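PDB 6R5T: periplasmic beta-glucosidase from Pseudomonas aeruginosa, which probably hydrolyses terminal, non-reducing beta-D-glucosyl residues with release of beta-D-glucose, as a member of glycoside hydrolase family 3. Local coordinates for residues A470-A484 with K511-L523. The protein carries 1 engineered substitution. Residues are numbered along the deposited sequence; the frame is centred on the assembly and turned at random.
Sequences ADLVVAVVGESQGMA and KPLVLVLMNGRPL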
ATOM      1  N   ALA A 470     -22.243  21.061  33.840  1.00 21.29           N
ATOM      2  CA  ALA A 470     -23.253  20.741  32.813  1.00 22.25           C
ATOM      3  C   ALA A 470     -23.926  19.401  33.119  1.00 20.11           C
ATOM      4  O   ALA A 470     -23.378  18.662  33.913  1.00 23.19           O
ATOM      5  CB  ALA A 470     -22.612  20.723  31.446  1.00 23.17           C
ATOM      6  N   ASP A 471     -25.023  19.120  32.434  1.00 21.74           N
ATOM      7  CA  ASP A 471     -25.722  17.825  32.492  1.00 23.71           C
ATOM      8  C   ASP A 471     -25.056  16.849  31.510  1.00 24.48           C
ATOM      9  O   ASP A 471     -25.152  15.645  31.718  1.00 21.96           O
ATOM     10  CB  ASP A 471     -27.188  17.995  32.147  1.00 23.60           C
ATOM     11  CG  ASP A 471     -27.916  18.889  33.138  1.00 29.07           C
ATOM     12  OD1 ASP A 471     -27.629  18.769  34.328  1.00 36.55           O
ATOM     13  OD2 ASP A 471     -28.679  19.741  32.700  1.00 33.38           O
ATOM     14  N   LEU A 472     -24.476  17.356  30.426  1.00 21.19           N
ATOM     15  CA  LEU A 472     -23.870  16.449  29.436  1.00 20.36           C
ATOM     16  C   LEU A 472     -22.921  17.269  28.578  1.00 19.89           C
ATOM     17  O   LEU A 472     -22.968  18.522  28.637  1.00 17.93           O
ATOM     18  CB  LEU A 472     -24.936  15.774  28.581  1.00 24.36           C
ATOM     19  CG  LEU A 472     -25.759  16.661  27.669  1.00 29.05           C
ATOM     20  CD1 LEU A 472     -25.189  16.670  26.246  1.00 28.62           C
ATOM     21  CD2 LEU A 472     -27.197  16.153  27.673  1.00 36.13           C
ATOM     22  N   VAL A 473     -22.069  16.558  27.865  1.00 18.40           N
ATOM     23  CA  VAL A 473     -20.993  17.202  27.064  1.00 17.27           C
ATOM     24  C   VAL A 473     -21.167  16.844  25.606  1.00 17.99           C
ATOM     25  O   VAL A 473     -21.272  15.639  25.300  1.00 17.12           O
ATOM     26  CB  VAL A 473     -19.615  16.757  27.543  1.00 18.19           C
ATOM     27  CG1 VAL A 473     -18.530  17.286  26.634  1.00 19.00           C
ATOM     28  CG2 VAL A 473     -19.360  17.154  28.998  1.00 19.53           C
ATOM     29  N   VAL A 474     -21.234  17.866  24.771  1.00 15.67           N
ATOM     30  CA  VAL A 474     -21.140  17.703  23.290  1.00 15.67           C
ATOM     31  C   VAL A 474     -19.717  18.110  22.926  1.00 16.48           C
ATOM     32  O   VAL A 474     -19.401  19.315  22.966  1.00 16.88           O
ATOM     33  CB  VAL A 474     -22.201  18.520  22.558  1.00 16.47           C
ATOM     34  CG1 VAL A 474     -22.053  18.438  21.043  1.00 18.33           C
ATOM     35  CG2 VAL A 474     -23.586  18.028  22.937  1.00 19.07           C
ATOM     36  N   ALA A 475     -18.869  17.142  22.607  1.00 13.47           N
ATOM     37  CA  ALA A 475     -17.467  17.396  22.254  1.00 15.32           C
ATOM     38  C   ALA A 475     -17.384  17.452  20.725  1.00 15.11           C
ATOM     39  O   ALA A 475     -17.756  16.476  20.065  1.00 15.55           O
ATOM     40  CB  ALA A 475     -16.567  16.342  22.813  1.00 15.84           C
ATOM     41  N   VAL A 476     -16.943  18.557  20.182  1.00 14.14           N
ATOM     42  CA  VAL A 476     -16.876  18.809  18.731  1.00 14.48           C
ATOM     43  C   VAL A 476     -15.385  18.772  18.388  1.00 14.93           C
ATOM     44  O   VAL A 476     -14.637  19.702  18.669  1.00 15.55           O
ATOM     45  CB  VAL A 476     -17.564  20.112  18.280  1.00 14.33           C
ATOM     46  CG1 VAL A 476     -17.720  20.107  16.769  1.00 16.05           C
ATOM     47  CG2 VAL A 476     -18.903  20.312  18.964  1.00 16.00           C
ATOM     48  N   VAL A 477     -14.977  17.660  17.810  1.00 14.13           N
ATOM     49  CA  VAL A 477     -13.567  17.277  17.711  1.00 13.34           C
ATOM     50  C   VAL A 477     -13.308  16.658  16.342  1.00 12.68           C
ATOM     51  O   VAL A 477     -14.260  16.263  15.639  1.00 13.30           O
ATOM     52  CB  VAL A 477     -13.193  16.296  18.823  1.00 14.41           C
ATOM     53  CG1 VAL A 477     -13.137  17.009  20.162  1.00 15.54           C
ATOM     54  CG2 VAL A 477     -14.102  15.076  18.869  1.00 14.99           C
ATOM     55  N   GLY A 478     -12.022  16.564  15.997  1.00 14.38           N
ATOM     56  CA  GLY A 478     -11.594  15.833  14.801  1.00 14.95           C
ATOM     57  C   GLY A 478     -10.540  16.629  14.056  1.00 16.43           C
ATOM     58  O   GLY A 478      -9.674  17.228  14.675  1.00 17.72           O
ATOM     59  N   GLU A 479     -10.634  16.677  12.743  1.00 13.64           N
ATOM     60  CA  GLU A 479      -9.618  17.317  11.883  1.00 14.71           C
ATOM     61  C   GLU A 479     -10.044  18.730  11.534  1.00 15.64           C
ATOM     62  O   GLU A 479     -11.231  18.995  11.389  1.00 15.14           O
ATOM     63  CB  GLU A 479      -9.418  16.538  10.567  1.00 14.10           C
ATOM     64  CG  GLU A 479      -8.974  15.111  10.744  1.00 14.19           C
ATOM     65  CD  GLU A 479      -8.833  14.405   9.385  1.00 14.71           C
ATOM     66  OE1 GLU A 479      -9.708  14.607   8.518  1.00 16.07           O
ATOM     67  OE2 GLU A 479      -7.827  13.639   9.219  1.00 16.16           O
ATOM     68  N   SER A 480      -9.096  19.631  11.393  1.00 13.74           N
ATOM     69  CA  SER A 480      -9.317  20.884  10.679  1.00 14.67           C
ATOM     70  C   SER A 480      -9.274  20.603   9.180  1.00 14.24           C
ATOM     71  O   SER A 480      -8.735  19.565   8.742  1.00 13.60           O
ATOM     72  CB  SER A 480      -8.328  21.947  11.107  1.00 14.99           C
ATOM     73  OG  SER A 480      -7.006  21.595  10.724  1.00 14.88           O
ATOM     74  N   GLN A 481      -9.900  21.482   8.388  1.00 13.63           N
ATOM     75  CA  GLN A 481     -10.111  21.128   6.965  1.00 14.56           C
ATOM     76  C   GLN A 481      -8.753  21.079   6.250  1.00 15.04           C
ATOM     77  O   GLN A 481      -8.642  20.344   5.274  1.00 14.76           O
ATOM     78  CB  GLN A 481     -11.132  22.064   6.310  1.00 16.91           C
ATOM     79  CG  GLN A 481     -10.777  23.528   6.374  1.00 17.12           C
ATOM     80  CD  GLN A 481      -9.672  24.015   5.484  1.00 19.03           C
ATOM     81  OE1 GLN A 481      -9.525  23.573   4.350  1.00 17.77           O
ATOM     82  NE2 GLN A 481      -8.877  24.948   6.001  1.00 17.88           N
ATOM     83  N   GLY A 482      -7.750  21.810   6.720  1.00 13.88           N
ATOM     84  CA  GLY A 482      -6.421  21.752   6.078  1.00 15.52           C
ATOM     85  C   GLY A 482      -5.691  20.448   6.358  1.00 15.32           C
ATOM     86  O   GLY A 482      -4.587  20.258   5.773  1.00 16.26           O
ATOM     87  N   MET A 483      -6.241  19.571   7.205  1.00 14.06           N
ATOM     88  CA  MET A 483      -5.650  18.221   7.411  1.00 14.73           C
ATOM     89  C   MET A 483      -6.167  17.270   6.347  1.00 15.33           C
ATOM     90  O   MET A 483      -5.592  16.190   6.221  1.00 14.71           O
ATOM     91  CB  MET A 483      -6.007  17.628   8.763  1.00 13.57           C
ATOM     92  CG  MET A 483      -5.426  18.436   9.909  1.00 14.08           C
ATOM     93  SD  MET A 483      -5.864  17.711  11.499  1.00 16.37           S
ATOM     94  CE  MET A 483      -5.185  18.926  12.626  1.00 16.72           C
ATOM     95  N   ALA A 484      -7.185  17.637   5.609  1.00 16.92           N
ATOM     96  CA  ALA A 484      -7.805  16.723   4.611  1.00 18.83           C
ATOM     97  C   ALA A 484      -8.017  17.495   3.327  1.00 19.78           C
ATOM     98  O   ALA A 484      -9.155  17.748   2.897  1.00 18.72           O
ATOM     99  CB  ALA A 484      -9.101  16.133   5.112  1.00 21.36           C
ATOM    100  N   LYS A 511     -19.767  12.696  32.979  1.00 19.62           N
ATOM    101  CA  LYS A 511     -20.887  13.317  32.264  1.00 21.78           C
ATOM    102  C   LYS A 511     -21.117  12.495  30.997  1.00 20.03           C
ATOM    103  O   LYS A 511     -20.134  12.033  30.404  1.00 21.70           O
ATOM    104  CB  LYS A 511     -20.573  14.778  31.951  1.00 22.44           C
ATOM    105  CG  LYS A 511     -20.411  15.633  33.191  1.00 21.68           C
ATOM    106  CD  LYS A 511     -21.639  15.786  33.946  1.00 25.53           C
ATOM    107  CE  LYS A 511     -21.377  16.562  35.232  1.00 27.83           C
ATOM    108  NZ  LYS A 511     -22.673  16.744  35.893  1.00 30.83           N
ATOM    109  N   PRO A 512     -22.376  12.311  30.553  1.00 21.77           N
ATOM    110  CA  PRO A 512     -22.651  11.698  29.253  1.00 19.36           C
ATOM    111  C   PRO A 512     -21.845  12.436  28.169  1.00 19.02           C
ATOM    112  O   PRO A 512     -21.808  13.659  28.208  1.00 19.74           O
ATOM    113  CB  PRO A 512     -24.152  11.867  29.066  1.00 21.18           C
ATOM    114  CG  PRO A 512     -24.687  11.934  30.480  1.00 24.67           C
ATOM    115  CD  PRO A 512     -23.621  12.658  31.269  1.00 21.13           C
ATOM    116  N   LEU A 513     -21.174  11.686  27.296  1.00 17.88           N
ATOM    117  CA  LEU A 513     -20.229  12.295  26.334  1.00 17.15           C
ATOM    118  C   LEU A 513     -20.701  11.999  24.915  1.00 16.83           C
ATOM    119  O   LEU A 513     -20.650  10.799  24.514  1.00 16.68           O
ATOM    120  CB  LEU A 513     -18.846  11.739  26.600  1.00 17.96           C
ATOM    121  CG  LEU A 513     -17.718  12.188  25.684  1.00 18.90           C
ATOM    122  CD1 LEU A 513     -17.548  13.707  25.683  1.00 20.46           C
ATOM    123  CD2 LEU A 513     -16.404  11.494  26.030  1.00 19.96           C
ATOM    124  N   VAL A 514     -21.096  13.033  24.196  1.00 15.87           N
ATOM    125  CA  VAL A 514     -21.550  12.937  22.793  1.00 15.08           C
ATOM    126  C   VAL A 514     -20.402  13.474  21.932  1.00 16.45           C
ATOM    127  O   VAL A 514     -20.001  14.597  22.138  1.00 15.57           O
ATOM    128  CB  VAL A 514     -22.830  13.736  22.510  1.00 15.50           C
ATOM    129  CG1 VAL A 514     -23.181  13.707  21.046  1.00 18.00           C
ATOM    130  CG2 VAL A 514     -24.005  13.257  23.334  1.00 17.39           C
ATOM    131  N   LEU A 515     -19.875  12.661  21.009  1.00 14.58           N
ATOM    132  CA  LEU A 515     -18.841  13.165  20.092  1.00 14.94           C
ATOM    133  C   LEU A 515     -19.475  13.573  18.785  1.00 15.44           C
ATOM    134  O   LEU A 515     -20.198  12.781  18.162  1.00 15.78           O
ATOM    135  CB  LEU A 515     -17.817  12.074  19.806  1.00 16.95           C
ATOM    136  CG  LEU A 515     -17.011  11.518  20.933  1.00 19.14           C
ATOM    137  CD1 LEU A 515     -15.834  10.772  20.338  1.00 20.04           C
ATOM    138  CD2 LEU A 515     -16.580  12.583  21.917  1.00 21.92           C
ATOM    139  N   VAL A 516     -19.216  14.808  18.400  1.00 13.33           N
ATOM    140  CA  VAL A 516     -19.557  15.339  17.073  1.00 14.00           C
ATOM    141  C   VAL A 516     -18.247  15.448  16.301  1.00 13.58           C
ATOM    142  O   VAL A 516     -17.382  16.250  16.649  1.00 14.77           O
ATOM    143  CB  VAL A 516     -20.297  16.691  17.155  1.00 15.21           C
ATOM    144  CG1 VAL A 516     -20.475  17.260  15.769  1.00 15.91           C
ATOM    145  CG2 VAL A 516     -21.617  16.572  17.873  1.00 15.61           C
ATOM    146  N   LEU A 517     -18.056  14.561  15.330  1.00 13.31           N
ATOM    147  CA  LEU A 517     -16.764  14.425  14.642  1.00 12.44           C
ATOM    148  C   LEU A 517     -16.810  15.245  13.351  1.00 12.55           C
ATOM    149  O   LEU A 517     -17.796  15.115  12.576  1.00 13.56           O
ATOM    150  CB  LEU A 517     -16.595  12.966  14.237  1.00 13.32           C
ATOM    151  CG  LEU A 517     -16.429  11.915  15.319  1.00 17.01           C
ATOM    152  CD1 LEU A 517     -16.136  10.576  14.622  1.00 17.97           C
ATOM    153  CD2 LEU A 517     -15.349  12.295  16.306  1.00 19.84           C
ATOM    154  N   MET A 518     -15.776  16.031  13.116  1.00 12.68           N
ATOM    155  CA  MET A 518     -15.543  16.658  11.797  1.00 14.28           C
ATOM    156  C   MET A 518     -14.251  16.049  11.285  1.00 14.69           C
ATOM    157  O   MET A 518     -13.273  15.870  12.039  1.00 16.01           O
ATOM    158  CB  MET A 518     -15.449  18.174  11.847  1.00 13.71           C
ATOM    159  CG  MET A 518     -16.630  18.782  12.405  1.00 15.48           C
ATOM    160  SD  MET A 518     -16.673  20.533  11.860  1.00 21.17           S
ATOM    161  CE  MET A 518     -17.976  21.005  12.981  1.00 21.68           C
ATOM    162  N   ASN A 519     -14.218  15.800   9.999  1.00 13.31           N
ATOM    163  CA  ASN A 519     -13.053  15.122   9.411  1.00 13.32           C
ATOM    164  C   ASN A 519     -13.311  14.947   7.919  1.00 13.75           C
ATOM    165  O   ASN A 519     -14.492  14.929   7.482  1.00 13.02           O
ATOM    166  CB  ASN A 519     -12.832  13.716   9.985  1.00 13.90           C
ATOM    167  CG  ASN A 519     -14.066  12.856  10.089  1.00 14.99           C
ATOM    168  OD1 ASN A 519     -15.026  13.238  10.803  1.00 16.44           O
ATOM    169  ND2 ASN A 519     -14.085  11.703   9.437  1.00 13.57           N
ATOM    170  N   GLY A 520     -12.223  14.775   7.162  1.00 15.11           N
ATOM    171  CA  GLY A 520     -12.337  14.650   5.704  1.00 15.33           C
ATOM    172  C   GLY A 520     -11.906  13.296   5.206  1.00 15.66           C
ATOM    173  O   GLY A 520     -11.789  13.105   3.996  1.00 15.76           O
ATOM    174  N   ARG A 521     -11.688  12.345   6.100  1.00 13.72           N
ATOM    175  CA  ARG A 521     -11.199  11.001   5.745  1.00 13.26           C
ATOM    176  C   ARG A 521     -11.694  10.085   6.856  1.00 13.41           C
ATOM    177  O   ARG A 521     -11.996  10.542   7.955  1.00 13.36           O
ATOM    178  CB  ARG A 521      -9.680  10.941   5.723  1.00 13.66           C
ATOM    179  CG  ARG A 521      -9.017  11.381   7.024  1.00 12.73           C
ATOM    180  CD  ARG A 521      -7.568  10.979   7.199  1.00 13.20           C
ATOM    181  NE  ARG A 521      -6.683  11.466   6.141  1.00 13.90           N
ATOM    182  CZ  ARG A 521      -6.228  12.687   6.001  1.00 15.03           C
ATOM    183  NH1 ARG A 521      -5.382  12.981   5.033  1.00 15.24           N
ATOM    184  NH2 ARG A 521      -6.603  13.645   6.824  1.00 15.68           N
ATOM    185  N   PRO A 522     -11.723   8.783   6.617  1.00 12.51           N
ATOM    186  CA  PRO A 522     -11.886   7.843   7.718  1.00 12.82           C
ATOM    187  C   PRO A 522     -10.895   8.112   8.865  1.00 13.42           C
ATOM    188  O   PRO A 522      -9.737   8.382   8.598  1.00 13.29           O
ATOM    189  CB  PRO A 522     -11.611   6.481   7.078  1.00 14.18           C
ATOM    190  CG  PRO A 522     -11.989   6.714   5.625  1.00 14.79           C
ATOM    191  CD  PRO A 522     -11.494   8.102   5.329  1.00 13.71           C
ATOM    192  N   LEU A 523     -11.364   7.970  10.098  1.00 13.57           N
ATOM    193  CA  LEU A 523     -10.520   8.100  11.300  1.00 13.26           C
ATOM    194  C   LEU A 523     -10.514   6.790  12.048  1.00 12.12           C
ATOM    195  O   LEU A 523     -11.471   5.997  11.920  1.00 14.08           O
ATOM    196  CB  LEU A 523     -11.047   9.167  12.268  1.00 14.83           C
ATOM    197  CG  LEU A 523     -11.161  10.588  11.715  1.00 15.99           C
ATOM    198  CD1 LEU A 523     -11.781  11.523  12.754  1.00 16.37           C
ATOM    199  CD2 LEU A 523      -9.814  11.070  11.268  1.00 16.49           C
TER
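Strands 472-478 and 513-518 run parallel in register, Val473 beside Leu513 through Gly478 beside Met518, joined by seven alternating backbone hydrogen bonds from Val473 N to Pro512 O through to Glu479 N to Met518 O. On one face the CG1 methyl of Val474 meets CG2 of Val516 at 3.7 Å, and CG1 of Val476 touches the terminal CE of Met518 at 3.9 Å; helix 545-553 covers Val514 and Val516. On the other, Leu513 has CG anti to its backbone N (chi1 178°), which turns CD1 toward the neighbouring strand, where it rests against both Val473 CG1 (3.8 Å) and Ala475 CB (4.0 Å), while Leu517 CD2 reaches Val477 CG2. Helix 497-508 packs over this second face and links the two strands, a beta-alpha-beta crossover within the mixed sheet of the family 3 C-terminal domain. Just before the strands begin, Lys511 bends at chi2 to bring NZ to Ala470 O at 2.8 Å. Beyond the strands, the Glu479 carboxylate divides its oxygens: OE1 accepts a nearly straight bond from Gly520 N at 2.9 Å, and OE2 forms a salt bridge with Arg521 NH2 at 2.7 Å, the carboxylate and guanidinium planes almost perpendicular (88°). Arg490 gives OE2 a second cationic partner. The same Arg521 NH2 donates to Met483 O at 2.8 Å, from above the carbonyl plane, while NE and NH1 bond to Ala133 O and Arg134 O, tying both loops to the N-terminal part of the chain.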